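Local structure of caspase-1 subunit p19/18 (Spodoptera frugiperda, 1M72) at residues 217-220 with 221-225; 41-45 with 46-50; 241-244 with 245-248; 129-132 with 133-136. The protein probably acts as a cysteine protease of the caspase family in the activation cascade that executes apoptosis. All coordinates share one frame; numbering follows the deposited sequence.

Contact 1 (217-220 with 221-225); sequences TERD and ILTLL
Asp-220 and Thr-223 cross at about a right angle where a loop turns into a helix, and the pair illustrates how one acidic side chain can cap the first turn. The carboxylate uses both of its oxygens. OD1 of Asp-220 accepts from the backbone N of Thr-223 at 3.1 Å; the N-H points well at it (161°), yet it arrives from above the carboxylate plane. On the other branch, the hydroxyl OG1 of Thr-223 donates to OD2 of Asp-220 over 2.7 Å, on the syn side and somewhat tilted from the plane. A chi1 of 81° sets CG of Asp-220 between its own backbone N and carbonyl carbon, folding the carboxylate over the amide at the start of the helix; two bonds to one residue then limit its rotation. The main-chain carbonyl takes part as well, since O of Asp-220 receives N of Leu-224 at 2.8 Å, the first bond of the helical ladder.

Arg-219 approaches from another side. Its aliphatic CG-CD part crosses Thr-223 nearly perpendicularly, CG lying 3.8 Å from CG2 of Thr-223, while the same CG reaches CB of Leu-224 at 4.0 Å. The methyl thus rests against aliphatic carbon, and the guanidinium runs on toward Glu-211 of helix 203-215, a long, weak ion pair. Ile-221 and Leu-222 turn to Leu-183 of the central sheet, and Thr-223 also packs on Leu-262 of the second subunit. The whole is a classic aspartate N-cap, opening helix 221-235 of the caspase fold.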
loop_
_atom_site.group_PDB
_atom_site.type_symbol
_atom_site.label_atom_id
_atom_site.label_comp_id
_atom_site.label_asym_id
_atom_site.label_seq_id
_atom_site.Cartn_x
_atom_site.Cartn_y
_atom_site.Cartn_z
ATOM N N THR C 217 -18.421 9.860 4.560
ATOM C CA THR C 217 -19.023 10.600 3.456
ATOM C C THR C 217 -18.169 11.740 2.941
ATOM O O THR C 217 -18.235 12.091 1.775
ATOM C CB THR C 217 -20.373 11.229 3.894
ATOM O OG1 THR C 217 -21.279 10.209 4.362
ATOM C CG2 THR C 217 -20.994 11.937 2.730
ATOM N N GLU C 218 -17.338 12.301 3.809
ATOM C CA GLU C 218 -16.572 13.486 3.460
ATOM C C GLU C 218 -15.091 13.405 3.343
ATOM O O GLU C 218 -14.488 14.317 2.790
ATOM C CB GLU C 218 -16.849 14.580 4.483
ATOM C CG GLU C 218 -18.279 14.676 4.904
ATOM C CD GLU C 218 -18.423 14.988 6.394
ATOM O OE1 GLU C 218 -18.170 14.068 7.228
ATOM O OE2 GLU C 218 -18.782 16.154 6.712
ATOM N N ARG C 219 -14.486 12.354 3.870
ATOM C CA ARG C 219 -13.038 12.267 3.853
ATOM C C ARG C 219 -12.551 11.332 2.755
ATOM O O ARG C 219 -13.208 10.336 2.482
ATOM C CB ARG C 219 -12.631 11.801 5.233
ATOM C CG ARG C 219 -11.218 11.468 5.460
ATOM C CD ARG C 219 -11.032 11.328 6.959
ATOM N NE ARG C 219 -11.105 12.634 7.601
ATOM C CZ ARG C 219 -11.118 12.857 8.915
ATOM N NH1 ARG C 219 -11.072 11.855 9.798
ATOM N NH2 ARG C 219 -11.155 14.117 9.342
ATOM N N ASP C 220 -11.427 11.653 2.101
ATOM C CA ASP C 220 -10.930 10.747 1.072
ATOM C C ASP C 220 -10.397 9.446 1.741
ATOM O O ASP C 220 -9.911 9.454 2.898
ATOM C CB ASP C 220 -9.893 11.430 0.182
ATOM C CG ASP C 220 -8.507 11.459 0.790
ATOM O OD1 ASP C 220 -7.789 10.437 0.657
ATOM O OD2 ASP C 220 -8.153 12.504 1.401
ATOM N N ILE C 221 -10.545 8.353 0.989
ATOM C CA ILE C 221 -10.236 7.002 1.422
ATOM C C ILE C 221 -8.834 6.829 2.013
ATOM O O ILE C 221 -8.686 6.262 3.107
ATOM C CB ILE C 221 -10.545 5.961 0.238
ATOM C CG1 ILE C 221 -10.803 4.557 0.809
ATOM C CG2 ILE C 221 -9.364 5.842 -0.717
ATOM C CD1 ILE C 221 -11.723 4.548 1.966
ATOM N N LEU C 222 -7.812 7.343 1.331
ATOM C CA LEU C 222 -6.465 7.220 1.875
ATOM C C LEU C 222 -6.326 7.947 3.230
ATOM O O LEU C 222 -5.777 7.380 4.174
ATOM C CB LEU C 222 -5.421 7.675 0.840
ATOM C CG LEU C 222 -5.409 6.675 -0.351
ATOM C CD1 LEU C 222 -4.244 6.963 -1.270
ATOM C CD2 LEU C 222 -5.319 5.209 0.157
ATOM N N THR C 223 -6.892 9.154 3.351
ATOM C CA THR C 223 -6.805 9.905 4.601
ATOM C C THR C 223 -7.553 9.190 5.704
ATOM O O THR C 223 -7.125 9.139 6.868
ATOM C CB THR C 223 -7.379 11.306 4.441
ATOM O OG1 THR C 223 -6.556 12.040 3.519
ATOM C CG2 THR C 223 -7.426 12.025 5.789
ATOM N N LEU C 224 -8.668 8.611 5.308
ATOM C CA LEU C 224 -9.524 7.872 6.218
ATOM C C LEU C 224 -8.802 6.619 6.750
ATOM O O LEU C 224 -8.831 6.353 7.930
ATOM C CB LEU C 224 -10.793 7.479 5.478
ATOM C CG LEU C 224 -11.892 6.995 6.404
ATOM C CD1 LEU C 224 -13.245 7.602 5.932
ATOM C CD2 LEU C 224 -11.904 5.471 6.432
ATOM N N LEU C 225 -8.168 5.857 5.850
ATOM C CA LEU C 225 -7.454 4.663 6.250
ATOM C C LEU C 225 -6.193 5.054 7.037
ATOM O O LEU C 225 -5.709 4.256 7.834
ATOM C CB LEU C 225 -7.143 3.779 5.022
ATOM C CG LEU C 225 -8.423 3.097 4.482
ATOM C CD1 LEU C 225 -8.157 2.247 3.221
ATOM C CD2 LEU C 225 -9.017 2.255 5.625
#

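Contact 2 (41-45 with 46-50); sequences EHFDI and HSLKS
With chi1 at -55°, Phe-43 swings its ring anti to its own carbonyl carbon, and Leu-48, turned the same way about its first torsion (-63°), brings CD1 to within 3.9 Å of CD2 of that ring. The two side chains cross obliquely. Ile-45 instead lies alongside Leu-48, both pointing the same way: CG2 of Ile-45 is 3.8 Å from CG of Leu-48, and the CD1 atoms of Ile-45 and Leu-48 meet at the same separation. CD1 of Leu-48 thus touches both the aromatic ring and the branched aliphatic chain.

The backbone brings these groups together through a type I beta turn from Ile-45 to Leu-48, closed by N of Leu-48 on O of Ile-45 at 3.0 Å. Farther from the turn, a water bridges the two arms, accepting from N of Phe-43 at 2.8 Å and donating to O of Leu-48 at 3.3 Å. Where the arms begin and end, CA of Ser-50 makes a CH...O contact of 3.3 Å with O of Glu-41.

All three apolar side chains also pack on Tyr-115. The ring of Phe-43 meets that of His-108, catalytic by similarity, whose NE2 is hydrogen-bonded to O of Lys-49: a surface loop bordering the caspase active site.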
loop_
_atom_site.group_PDB
_atom_site.type_symbol
_atom_site.label_atom_id
_atom_site.label_comp_id
_atom_site.label_asym_id
_atom_site.label_seq_id
_atom_site.Cartn_x
_atom_site.Cartn_y
_atom_site.Cartn_z
ATOM N N GLU C 41 -16.708 -17.902 10.461
ATOM C CA GLU C 41 -16.650 -18.123 11.915
ATOM C C GLU C 41 -16.188 -19.522 12.342
ATOM O O GLU C 41 -15.536 -19.690 13.370
ATOM C CB GLU C 41 -18.021 -17.824 12.558
ATOM C CG GLU C 41 -18.000 -17.723 14.119
ATOM C CD GLU C 41 -19.369 -17.350 14.723
ATOM O OE1 GLU C 41 -20.424 -17.590 14.063
ATOM O OE2 GLU C 41 -19.385 -16.826 15.861
ATOM N N HIS C 42 -16.498 -20.509 11.523
ATOM C CA HIS C 42 -16.177 -21.874 11.869
ATOM C C HIS C 42 -15.497 -22.548 10.688
ATOM O O HIS C 42 -15.754 -22.208 9.541
ATOM C CB HIS C 42 -17.488 -22.561 12.263
ATOM C CG HIS C 42 -18.259 -21.805 13.303
ATOM N ND1 HIS C 42 -19.520 -21.279 13.070
ATOM C CD2 HIS C 42 -17.952 -21.490 14.593
ATOM C CE1 HIS C 42 -19.955 -20.685 14.175
ATOM N NE2 HIS C 42 -19.024 -20.799 15.115
ATOM N N PHE C 43 -14.635 -23.511 10.979
ATOM C CA PHE C 43 -13.868 -24.199 9.951
ATOM C C PHE C 43 -13.884 -25.722 10.038
ATOM O O PHE C 43 -13.873 -26.270 11.135
ATOM C CB PHE C 43 -12.410 -23.722 10.023
ATOM C CG PHE C 43 -12.266 -22.218 9.928
ATOM C CD1 PHE C 43 -12.507 -21.407 11.042
ATOM C CD2 PHE C 43 -11.997 -21.608 8.690
ATOM C CE1 PHE C 43 -12.502 -20.005 10.927
ATOM C CE2 PHE C 43 -11.983 -20.220 8.566
ATOM C CZ PHE C 43 -12.242 -19.406 9.687
ATOM N N ASP C 44 -13.879 -26.389 8.878
ATOM C CA ASP C 44 -13.840 -27.847 8.808
ATOM C C ASP C 44 -12.387 -28.303 8.788
ATOM O O ASP C 44 -12.092 -29.393 8.334
ATOM C CB ASP C 44 -14.548 -28.390 7.555
ATOM C CG ASP C 44 -16.032 -28.022 7.503
ATOM O OD1 ASP C 44 -16.639 -27.797 8.573
ATOM O OD2 ASP C 44 -16.587 -27.975 6.384
ATOM N N ILE C 45 -11.492 -27.447 9.284
ATOM C CA ILE C 45 -10.057 -27.719 9.401
ATOM C C ILE C 45 -9.780 -27.854 10.913
ATOM O O ILE C 45 -9.874 -26.872 11.691
ATOM C CB ILE C 45 -9.248 -26.563 8.817
ATOM C CG1 ILE C 45 -9.509 -26.502 7.291
ATOM C CG2 ILE C 45 -7.772 -26.737 9.172
ATOM C CD1 ILE C 45 -9.533 -25.089 6.701
ATOM N N HIS C 46 -9.450 -29.075 11.333
ATOM C CA HIS C 46 -9.250 -29.348 12.748
ATOM C C HIS C 46 -8.335 -28.410 13.540
ATOM O O HIS C 46 -8.589 -28.183 14.711
ATOM C CB HIS C 46 -8.794 -30.805 12.949
ATOM C CG HIS C 46 -8.619 -31.190 14.390
ATOM N ND1 HIS C 46 -9.675 -31.280 15.277
ATOM C CD2 HIS C 46 -7.502 -31.461 15.110
ATOM C CE1 HIS C 46 -9.214 -31.584 16.478
ATOM N NE2 HIS C 46 -7.900 -31.698 16.406
ATOM N N SER C 47 -7.302 -27.853 12.923
ATOM C CA SER C 47 -6.373 -26.996 13.653
ATOM C C SER C 47 -6.801 -25.537 13.826
ATOM O O SER C 47 -6.119 -24.740 14.491
ATOM C CB SER C 47 -5.008 -27.039 12.964
ATOM O OG SER C 47 -5.141 -26.734 11.580
ATOM N N LEU C 48 -7.931 -25.200 13.222
ATOM C CA LEU C 48 -8.438 -23.855 13.270
ATOM C C LEU C 48 -9.601 -23.705 14.253
ATOM O O LEU C 48 -10.670 -24.347 14.130
ATOM C CB LEU C 48 -8.868 -23.408 11.852
ATOM C CG LEU C 48 -7.806 -23.319 10.748
ATOM C CD1 LEU C 48 -8.387 -22.724 9.462
ATOM C CD2 LEU C 48 -6.711 -22.452 11.248
ATOM N N LYS C 49 -9.391 -22.823 15.220
ATOM C CA LYS C 49 -10.399 -22.547 16.237
ATOM C C LYS C 49 -11.468 -21.598 15.692
ATOM O O LYS C 49 -11.253 -20.917 14.686
ATOM C CB LYS C 49 -9.696 -21.969 17.472
ATOM C CG LYS C 49 -8.780 -23.019 18.115
ATOM C CD LYS C 49 -7.955 -22.489 19.313
ATOM C CE LYS C 49 -6.825 -21.576 18.877
ATOM N NZ LYS C 49 -5.743 -21.545 19.900
ATOM N N SER C 50 -12.628 -21.561 16.328
ATOM C CA SER C 50 -13.664 -20.664 15.855
ATOM C C SER C 50 -13.295 -19.188 16.068
ATOM O O SER C 50 -12.547 -18.818 16.987
ATOM C CB SER C 50 -15.002 -21.019 16.478
ATOM O OG SER C 50 -15.525 -22.139 15.780
HETATM O O HOH W 1 -13.879 -24.015 13.594
#

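Contact 3 (241-244 with 245-248); sequences PDSA and MMHQ
Met-245 sits in the middle of a short 3-10 turn, and its CG comes to 4.1 Å from OG of Ser-243 before the rest of the chain bends away. Met-246 closes the turn: its backbone N donates to O of Ser-243 at 2.9 Å, bent to 134° at the hydrogen. Its side chain passes close to the same serine, with CG of Met-246 at 3.6 Å from OG of Ser-243. That hydroxyl stands anti to its own backbone N (chi1 -174°), which carries it out to meet the methylene. Bends at chi2 and chi3 then curl the thioether away from this contact.

His-247 follows with a further turn bond, N to O of Ala-244 at 3.0 Å. Its imidazole reaches back to Pro-241, whose CA lies over one face, offset toward the rim, and CG of Pro-241 is 4.0 Å from CE1 of His-247. CG of Gln-248 lies over the opposite face, also toward the rim, while ND1 accepts from N of Ala-240, so the ring is fixed both by its neighbours and by a hydrogen bond.

Met-245 and Met-246 rest on Leu-155; the side chain of Met-246 lies about 8 Å from that of Cys-150, an active-site residue by similarity, and touches an apolar side chain of the bound peptide. The turn thus forms part of the long surface loop joining helix 221-235 to strand 254-257.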
loop_
_atom_site.group_PDB
_atom_site.type_symbol
_atom_site.label_atom_id
_atom_site.label_comp_id
_atom_site.label_asym_id
_atom_site.label_seq_id
_atom_site.Cartn_x
_atom_site.Cartn_y
_atom_site.Cartn_z
ATOM N N PRO C 241 -2.759 -12.283 29.660
ATOM C CA PRO C 241 -1.911 -12.594 30.828
ATOM C C PRO C 241 -1.476 -14.064 30.931
ATOM O O PRO C 241 -0.464 -14.375 31.563
ATOM C CB PRO C 241 -2.769 -12.163 32.017
ATOM C CG PRO C 241 -3.695 -11.076 31.408
ATOM C CD PRO C 241 -4.044 -11.683 30.066
ATOM N N ASP C 242 -2.234 -14.960 30.316
ATOM C CA ASP C 242 -1.888 -16.373 30.329
ATOM C C ASP C 242 -0.716 -16.729 29.386
ATOM O O ASP C 242 -0.132 -17.813 29.511
ATOM C CB ASP C 242 -3.089 -17.198 29.900
ATOM C CG ASP C 242 -3.456 -16.941 28.459
ATOM O OD1 ASP C 242 -3.744 -15.753 28.128
ATOM O OD2 ASP C 242 -3.443 -17.909 27.669
ATOM N N SER C 243 -0.388 -15.863 28.425
ATOM C CA SER C 243 0.715 -16.188 27.502
ATOM C C SER C 243 1.555 -14.955 27.311
ATOM O O SER C 243 1.247 -14.121 26.455
ATOM C CB SER C 243 0.183 -16.666 26.144
ATOM O OG SER C 243 1.256 -17.108 25.306
ATOM N N ALA C 244 2.613 -14.836 28.105
ATOM C CA ALA C 244 3.457 -13.668 28.068
ATOM C C ALA C 244 3.861 -13.247 26.671
ATOM O O ALA C 244 3.818 -12.074 26.358
ATOM C CB ALA C 244 4.700 -13.878 28.925
ATOM N N MET C 245 4.255 -14.186 25.826
ATOM C CA MET C 245 4.698 -13.778 24.505
ATOM C C MET C 245 3.589 -13.093 23.664
ATOM O O MET C 245 3.909 -12.257 22.810
ATOM C CB MET C 245 5.326 -14.975 23.748
ATOM C CG MET C 245 4.356 -15.782 22.888
ATOM S SD MET C 245 5.050 -17.091 21.763
ATOM C CE MET C 245 6.208 -16.174 20.735
ATOM N N MET C 246 2.319 -13.442 23.894
ATOM C CA MET C 246 1.181 -12.845 23.169
ATOM C C MET C 246 0.626 -11.595 23.893
ATOM O O MET C 246 -0.280 -10.919 23.419
ATOM C CB MET C 246 0.040 -13.846 23.062
ATOM C CG MET C 246 0.406 -15.171 22.412
ATOM S SD MET C 246 1.051 -14.907 20.772
ATOM C CE MET C 246 -0.559 -14.586 19.836
ATOM N N HIS C 247 1.197 -11.288 25.042
ATOM C CA HIS C 247 0.706 -10.207 25.847
ATOM C C HIS C 247 1.282 -8.815 25.563
ATOM O O HIS C 247 2.465 -8.668 25.346
ATOM C CB HIS C 247 0.901 -10.593 27.320
ATOM C CG HIS C 247 0.179 -9.697 28.271
ATOM N ND1 HIS C 247 -1.185 -9.494 28.209
ATOM C CD2 HIS C 247 0.637 -8.919 29.285
ATOM C CE1 HIS C 247 -1.531 -8.629 29.146
ATOM N NE2 HIS C 247 -0.444 -8.267 29.811
ATOM N N GLN C 248 0.411 -7.804 25.594
ATOM C CA GLN C 248 0.768 -6.407 25.347
ATOM C C GLN C 248 1.356 -6.205 23.977
ATOM O O GLN C 248 2.297 -5.442 23.816
ATOM C CB GLN C 248 1.775 -5.915 26.395
ATOM C CG GLN C 248 1.279 -6.085 27.842
ATOM C CD GLN C 248 2.251 -5.508 28.848
ATOM O OE1 GLN C 248 2.331 -5.982 29.970
ATOM N NE2 GLN C 248 2.999 -4.475 28.445
#

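Contact 4 (129-132 with 133-136); sequences YFTA and DKCP
One carbonyl gathers the backbone of this turn: O of Thr-131 receives N of Cys-135 at 2.9 Å, almost in line with the C=O bond, and at the same distance a weak, more bent bond from N of Lys-134. Beside it, the side chains of Thr-131 and Asp-133 run parallel in one direction, and OG1 of Thr-131 donates to the syn lone pair of OD1 of Asp-133 at a short 2.5 Å. Both first torsions, 56° and 54°, fold these groups back over the main chain, which sets hydroxyl and carboxylate next to each other. The aliphatic part of Lys-134 lies along the same hydroxyl, its CG 3.7 Å from OG1 of Thr-131, and leads NZ to a weak bond with Tyr-128. On the buried flank, SG of Cys-135 meets the edge of the Phe-130 ring, 4.2 Å from CD1, while Phe-130 also packs against Phe-145 and Phe-182 of the central sheet and Ala-91 of helix 80-92. A water donates to O of Phe-130 at 3.1 Å and to O of Cys-135 at 2.8 Å, spanning the turn. Chemically, the contact divides into a polar side, where the threonine proton is committed to a carboxylate, and an apolar side, with the cysteine sulfur at the ring edge, facing the core.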
loop_
_atom_site.group_PDB
_atom_site.type_symbol
_atom_site.label_atom_id
_atom_site.label_comp_id
_atom_site.label_asym_id
_atom_site.label_seq_id
_atom_site.Cartn_x
_atom_site.Cartn_y
_atom_site.Cartn_z
ATOM N N TYR C 129 -9.988 -11.364 -10.783
ATOM C CA TYR C 129 -11.061 -11.203 -11.775
ATOM C C TYR C 129 -11.609 -9.790 -11.984
ATOM O O TYR C 129 -12.532 -9.590 -12.787
ATOM C CB TYR C 129 -12.264 -12.099 -11.424
ATOM C CG TYR C 129 -11.930 -13.566 -11.275
ATOM C CD1 TYR C 129 -11.629 -14.105 -10.019
ATOM C CD2 TYR C 129 -11.895 -14.418 -12.393
ATOM C CE1 TYR C 129 -11.308 -15.446 -9.871
ATOM C CE2 TYR C 129 -11.566 -15.767 -12.256
ATOM C CZ TYR C 129 -11.274 -16.268 -10.989
ATOM O OH TYR C 129 -10.925 -17.578 -10.816
ATOM N N PHE C 130 -11.077 -8.808 -11.267
ATOM C CA PHE C 130 -11.603 -7.478 -11.434
ATOM C C PHE C 130 -10.687 -6.513 -12.159
ATOM O O PHE C 130 -10.939 -5.314 -12.173
ATOM C CB PHE C 130 -12.030 -6.942 -10.082
ATOM C CG PHE C 130 -13.106 -7.761 -9.437
ATOM C CD1 PHE C 130 -14.432 -7.681 -9.893
ATOM C CD2 PHE C 130 -12.796 -8.652 -8.392
ATOM C CE1 PHE C 130 -15.442 -8.486 -9.306
ATOM C CE2 PHE C 130 -13.792 -9.468 -7.790
ATOM C CZ PHE C 130 -15.112 -9.392 -8.237
ATOM N N THR C 131 -9.609 -7.015 -12.756
ATOM C CA THR C 131 -8.767 -6.100 -13.516
ATOM C C THR C 131 -9.614 -5.573 -14.714
ATOM O O THR C 131 -10.574 -6.227 -15.142
ATOM C CB THR C 131 -7.446 -6.783 -13.964
ATOM O OG1 THR C 131 -7.729 -7.979 -14.714
ATOM C CG2 THR C 131 -6.554 -7.092 -12.713
ATOM N N ALA C 132 -9.297 -4.396 -15.233
ATOM C CA ALA C 132 -10.116 -3.796 -16.317
ATOM C C ALA C 132 -10.404 -4.678 -17.530
ATOM O O ALA C 132 -11.473 -4.594 -18.117
ATOM C CB ALA C 132 -9.503 -2.486 -16.791
ATOM N N ASP C 133 -9.447 -5.512 -17.924
ATOM C CA ASP C 133 -9.688 -6.383 -19.053
ATOM C C ASP C 133 -10.749 -7.448 -18.736
ATOM O O ASP C 133 -11.556 -7.791 -19.598
ATOM C CB ASP C 133 -8.373 -7.021 -19.485
ATOM C CG ASP C 133 -7.673 -7.728 -18.346
ATOM O OD1 ASP C 133 -7.891 -7.348 -17.172
ATOM O OD2 ASP C 133 -6.896 -8.653 -18.635
ATOM N N LYS C 134 -10.775 -7.960 -17.511
ATOM C CA LYS C 134 -11.746 -8.994 -17.146
ATOM C C LYS C 134 -13.095 -8.430 -16.714
ATOM O O LYS C 134 -14.116 -9.103 -16.854
ATOM C CB LYS C 134 -11.181 -9.889 -16.032
ATOM C CG LYS C 134 -9.831 -10.525 -16.403
ATOM C CD LYS C 134 -9.302 -11.510 -15.370
ATOM C CE LYS C 134 -7.798 -11.773 -15.571
ATOM N NZ LYS C 134 -7.546 -12.632 -16.748
ATOM N N CYS C 135 -13.097 -7.206 -16.180
ATOM C CA CYS C 135 -14.320 -6.555 -15.730
ATOM C C CYS C 135 -14.357 -5.062 -16.196
ATOM O O CYS C 135 -14.194 -4.118 -15.392
ATOM C CB CYS C 135 -14.426 -6.678 -14.207
ATOM S SG CYS C 135 -15.991 -6.148 -13.504
ATOM N N PRO C 136 -14.587 -4.847 -17.512
ATOM C CA PRO C 136 -14.660 -3.537 -18.167
ATOM C C PRO C 136 -15.656 -2.576 -17.518
ATOM O O PRO C 136 -15.377 -1.400 -17.435
ATOM C CB PRO C 136 -15.063 -3.868 -19.616
ATOM C CG PRO C 136 -14.751 -5.295 -19.777
ATOM C CD PRO C 136 -15.002 -5.915 -18.435
HETATM O O HOH W 2 -12.142 -2.980 -13.788
#

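Overall arrangement
Contacts 1 and 4 are partly buried, and in each a threonine hydroxyl pairs with an aspartate while apolar neighbours face the central sheet. Contacts 2 and 3 lie at the surface, about 9 Å apart at their nearest atoms, and rely on backbone turn bonds with apolar or ring contacts; both come near the active-site residues inferred by similarity. Contacts 1 and 3 share an element, since helix 221-235 begins at one and its following loop contains the other. Contacts 3 and 4, with centres 45 Å apart, lie on opposite sides of the chain's centre.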